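Local coordinates for GGDEF and EAL domain-containing protein (Vibrio cholerae O1 str. 2010EL-1786, PDB 6PWK) that binds the second messenger c-di-GMP and probably acts as a receptor in the circuit that controls large adhesins and biofilm formation, at residues T201-A206 with G227-A232. Sequence-based numbering, arbitrary orientation.
Sequences TFRYQA and GVRYTA. With C2E (9,9'-[(2R,3R,3aS,5S,7aR,9R,10R,10aS,12S,14aR)-3,5,10,12-tetrahydroxy-5,12-dioxidooctahydro-2H,7H-difuro[3,2-d:3',2'-j][1,3,7,9,2,8]tetraoxadiphosphacyclododecine-2,9-diyl]bis(2-amino-1,9-dihydro-6H-purin-6-one)), chain C.
Thr-201 and Arg-203, two residues apart on strand 200-209, start their side chains toward Arg-229 of strand 228-231, which reaches toward them across the intervening strand 214-225. Even the closest CA atoms, those of Thr-201 and Arg-229, are 9.4 Å apart, so this gap is spanned by side chains alone. Thr-201 makes a loose contact, its OG1 4.5 Å from NE of Arg-229, and spends its hydroxyl on a weak hydrogen bond to the carbonyl O of Ala-222. Arg-203 carries the main touch. NH2 of Arg-229 lies 3.5 Å from its CD, the two side chains crossing at about a right angle with their guanidinium planes 70° apart. With CG anti to the backbone N (chi1 -170°) and the chain straight as far as NE, Arg-229 spans the distance. The bend of Arg-203 at chi3 (39°) swings its own guanidinium to c-di-GMP, where NH2 gives a nearly straight 2.7 Å bond to the ribose O2' at the edge of the guanidinium and NH1 a 3.0 Å bond to the phosphate O21. That anion probably offsets some of the charge the two arginines bring together. Farther along, Gln-205 extends its amide so that NE2 donates to guanine N7 of the ligand at 3.2 Å, while Gln-410 holds OE1. From the other segment, CB of Ala-232 packs against the second ribose of the ligand. Together the two segments form part of the c-di-GMP pocket at the C-terminal ends of the parallel strands of the EAL domain's TIM-like barrel.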
loop_
_atom_site.group_PDB
_atom_site.type_symbol
_atom_site.label_atom_id
_atom_site.label_comp_id
_atom_site.label_asym_id
_atom_site.label_seq_id
_atom_site.Cartn_x
_atom_site.Cartn_y
_atom_site.Cartn_z
ATOM N N THR A 201 -25.210 -19.566 -1.243
ATOM C CA THR A 201 -26.636 -19.296 -1.144
ATOM C C THR A 201 -26.834 -17.800 -0.939
ATOM O O THR A 201 -25.955 -17.111 -0.413
ATOM C CB THR A 201 -27.282 -20.073 0.010
ATOM O OG1 THR A 201 -26.706 -19.651 1.253
ATOM C CG2 THR A 201 -27.060 -21.570 -0.162
ATOM N N PHE A 202 -27.993 -17.298 -1.358
ATOM C CA PHE A 202 -28.257 -15.867 -1.336
ATOM C C PHE A 202 -29.618 -15.583 -0.717
ATOM O O PHE A 202 -30.582 -16.319 -0.944
ATOM C CB PHE A 202 -28.192 -15.269 -2.744
ATOM C CG PHE A 202 -26.849 -15.417 -3.397
ATOM C CD1 PHE A 202 -25.849 -14.489 -3.166
ATOM C CD2 PHE A 202 -26.586 -16.488 -4.233
ATOM C CE1 PHE A 202 -24.613 -14.623 -3.761
ATOM C CE2 PHE A 202 -25.350 -16.628 -4.832
ATOM C CZ PHE A 202 -24.363 -15.693 -4.595
ATOM N N ARG A 203 -29.680 -14.510 0.065
ATOM C CA ARG A 203 -30.901 -14.036 0.693
ATOM C C ARG A 203 -31.182 -12.612 0.233
ATOM O O ARG A 203 -30.257 -11.823 0.024
ATOM C CB ARG A 203 -30.792 -14.087 2.223
ATOM C CG ARG A 203 -30.697 -15.496 2.788
ATOM C CD ARG A 203 -30.193 -15.502 4.226
ATOM N NE ARG A 203 -30.737 -14.403 5.020
ATOM C CZ ARG A 203 -29.992 -13.505 5.656
ATOM N NH1 ARG A 203 -28.667 -13.579 5.603
ATOM N NH2 ARG A 203 -30.570 -12.539 6.356
ATOM N N TYR A 204 -32.463 -12.289 0.069
ATOM C CA TYR A 204 -32.891 -10.978 -0.411
ATOM C C TYR A 204 -33.817 -10.362 0.631
ATOM O O TYR A 204 -34.936 -10.845 0.834
ATOM C CB TYR A 204 -33.592 -11.087 -1.766
ATOM C CG TYR A 204 -32.775 -11.767 -2.847
ATOM C CD1 TYR A 204 -32.761 -13.151 -2.968
ATOM C CD2 TYR A 204 -32.029 -11.025 -3.754
ATOM C CE1 TYR A 204 -32.020 -13.777 -3.955
ATOM C CE2 TYR A 204 -31.286 -11.642 -4.746
ATOM C CZ TYR A 204 -31.286 -13.017 -4.841
ATOM O OH TYR A 204 -30.548 -13.634 -5.825
ATOM N N GLN A 205 -33.358 -9.296 1.282
ATOM C CA GLN A 205 -34.141 -8.587 2.288
ATOM C C GLN A 205 -34.608 -7.261 1.702
ATOM O O GLN A 205 -33.786 -6.442 1.279
ATOM C CB GLN A 205 -33.329 -8.357 3.562
ATOM C CG GLN A 205 -34.166 -7.882 4.739
ATOM C CD GLN A 205 -33.343 -7.638 5.986
ATOM O OE1 GLN A 205 -32.288 -7.005 5.935
ATOM N NE2 GLN A 205 -33.819 -8.145 7.117
ATOM N N ALA A 206 -35.920 -7.052 1.687
ATOM C CA ALA A 206 -36.493 -5.876 1.052
ATOM C C ALA A 206 -36.469 -4.675 1.988
ATOM O O ALA A 206 -36.794 -4.783 3.174
ATOM C CB ALA A 206 -37.926 -6.159 0.603
ATOM N N GLY A 227 -22.740 -29.596 5.134
ATOM C CA GLY A 227 -23.842 -29.284 6.019
ATOM C C GLY A 227 -23.606 -28.149 6.990
ATOM O O GLY A 227 -24.482 -27.880 7.823
ATOM N N VAL A 228 -22.462 -27.472 6.921
ATOM C CA VAL A 228 -22.145 -26.351 7.799
ATOM C C VAL A 228 -22.277 -25.062 7.003
ATOM O O VAL A 228 -21.727 -24.947 5.902
ATOM C CB VAL A 228 -20.732 -26.483 8.395
ATOM C CG1 VAL A 228 -20.430 -25.300 9.299
ATOM C CG2 VAL A 228 -20.592 -27.792 9.153
ATOM N N ARG A 229 -22.989 -24.089 7.566
ATOM C CA ARG A 229 -23.256 -22.823 6.899
ATOM C C ARG A 229 -22.285 -21.751 7.384
ATOM O O ARG A 229 -22.025 -21.633 8.584
ATOM C CB ARG A 229 -24.697 -22.379 7.152
ATOM C CG ARG A 229 -25.157 -21.204 6.310
ATOM C CD ARG A 229 -26.669 -21.057 6.391
ATOM N NE ARG A 229 -27.150 -19.859 5.712
ATOM C CZ ARG A 229 -27.278 -18.673 6.298
ATOM N NH1 ARG A 229 -26.957 -18.529 7.577
ATOM N NH2 ARG A 229 -27.727 -17.634 5.610
ATOM N N TYR A 230 -21.754 -20.973 6.443
ATOM C CA TYR A 230 -20.809 -19.901 6.734
ATOM C C TYR A 230 -21.372 -18.580 6.232
ATOM O O TYR A 230 -21.801 -18.485 5.077
ATOM C CB TYR A 230 -19.447 -20.164 6.083
ATOM C CG TYR A 230 -18.789 -21.464 6.494
ATOM C CD1 TYR A 230 -19.051 -22.644 5.811
ATOM C CD2 TYR A 230 -17.900 -21.508 7.560
ATOM C CE1 TYR A 230 -18.450 -23.833 6.179
ATOM C CE2 TYR A 230 -17.295 -22.694 7.937
ATOM C CZ TYR A 230 -17.574 -23.853 7.242
ATOM O OH TYR A 230 -16.975 -25.035 7.614
ATOM N N THR A 231 -21.365 -17.565 7.092
ATOM C CA THR A 231 -21.808 -16.228 6.721
ATOM C C THR A 231 -20.604 -15.313 6.512
ATOM O O THR A 231 -19.464 -15.657 6.833
ATOM C CB THR A 231 -22.753 -15.650 7.779
ATOM O OG1 THR A 231 -22.039 -15.440 9.005
ATOM C CG2 THR A 231 -23.911 -16.606 8.031
ATOM N N ALA A 232 -20.880 -14.123 5.973
ATOM C CA ALA A 232 -19.813 -13.268 5.459
ATOM C C ALA A 232 -18.916 -12.738 6.571
ATOM O O ALA A 232 -17.700 -12.621 6.386
ATOM C CB ALA A 232 -20.413 -12.117 4.655
HETATM P P1 C2E C . -24.776 -5.709 6.686
HETATM O O2P C2E C . -24.637 -4.748 5.536
HETATM O O1P C2E C . -25.112 -4.850 7.872
HETATM O "O5'" C2E C . -26.072 -6.693 6.504
HETATM C "C5'" C2E C . -26.993 -6.760 7.541
HETATM C "C4'" C2E C . -26.620 -8.008 8.387
HETATM O "O4'" C2E C . -27.373 -8.083 9.444
HETATM C "C3'" C2E C . -26.936 -9.307 7.623
HETATM O "O3'" C2E C . -26.309 -10.302 8.274
HETATM C "C2'" C2E C . -28.444 -9.433 7.891
HETATM O "O2'" C2E C . -28.900 -10.823 7.609
HETATM C "C1'" C2E C . -28.440 -9.265 9.183
HETATM N N9 C2E C . -29.623 -8.833 9.881
HETATM C C8 C2E C . -30.357 -8.405 8.824
HETATM N N7 C2E C . -31.531 -7.943 9.327
HETATM C C5 C2E C . -31.512 -8.074 10.648
HETATM C C6 C2E C . -32.506 -7.740 11.775
HETATM O O6 C2E C . -33.566 -7.262 11.549
HETATM N N1 C2E C . -32.157 -8.015 13.135
HETATM C C2 C2E C . -30.886 -8.596 13.482
HETATM N N2 C2E C . -30.477 -8.896 14.851
HETATM N N3 C2E C . -29.969 -8.895 12.394
HETATM C C4 C2E C . -30.322 -8.618 10.979
HETATM P P11 C2E C . -25.387 -11.247 7.269
HETATM O O21 C2E C . -26.098 -12.097 6.250
HETATM O O11 C2E C . -24.659 -12.220 8.161
HETATM O O5A C2E C . -24.305 -10.146 6.685
HETATM C C5A C2E C . -23.352 -9.774 7.643
HETATM C C4A C2E C . -22.351 -8.877 7.034
HETATM O O4A C2E C . -21.637 -9.544 6.167
HETATM C C3A C2E C . -23.110 -7.630 6.194
HETATM O O3A C2E C . -23.365 -6.466 7.112
HETATM C C2A C2E C . -22.333 -7.307 5.305
HETATM O O2A C2E C . -21.392 -6.239 5.798
HETATM C C1A C2E C . -21.527 -8.670 4.938
HETATM N N91 C2E C . -22.057 -9.248 3.885
HETATM C C81 C2E C . -23.141 -10.034 3.794
HETATM N N71 C2E C . -23.256 -10.368 2.494
HETATM C C51 C2E C . -22.264 -9.795 1.818
HETATM C C61 C2E C . -21.887 -9.813 0.342
HETATM O O61 C2E C . -22.558 -10.433 -0.404
HETATM N N11 C2E C . -20.744 -9.095 -0.134
HETATM C C21 C2E C . -19.935 -8.345 0.785
HETATM N N21 C2E C . -18.774 -7.616 0.297
HETATM N N31 C2E C . -20.309 -8.332 2.200
HETATM C C41 C2E C . -21.502 -9.086 2.688
#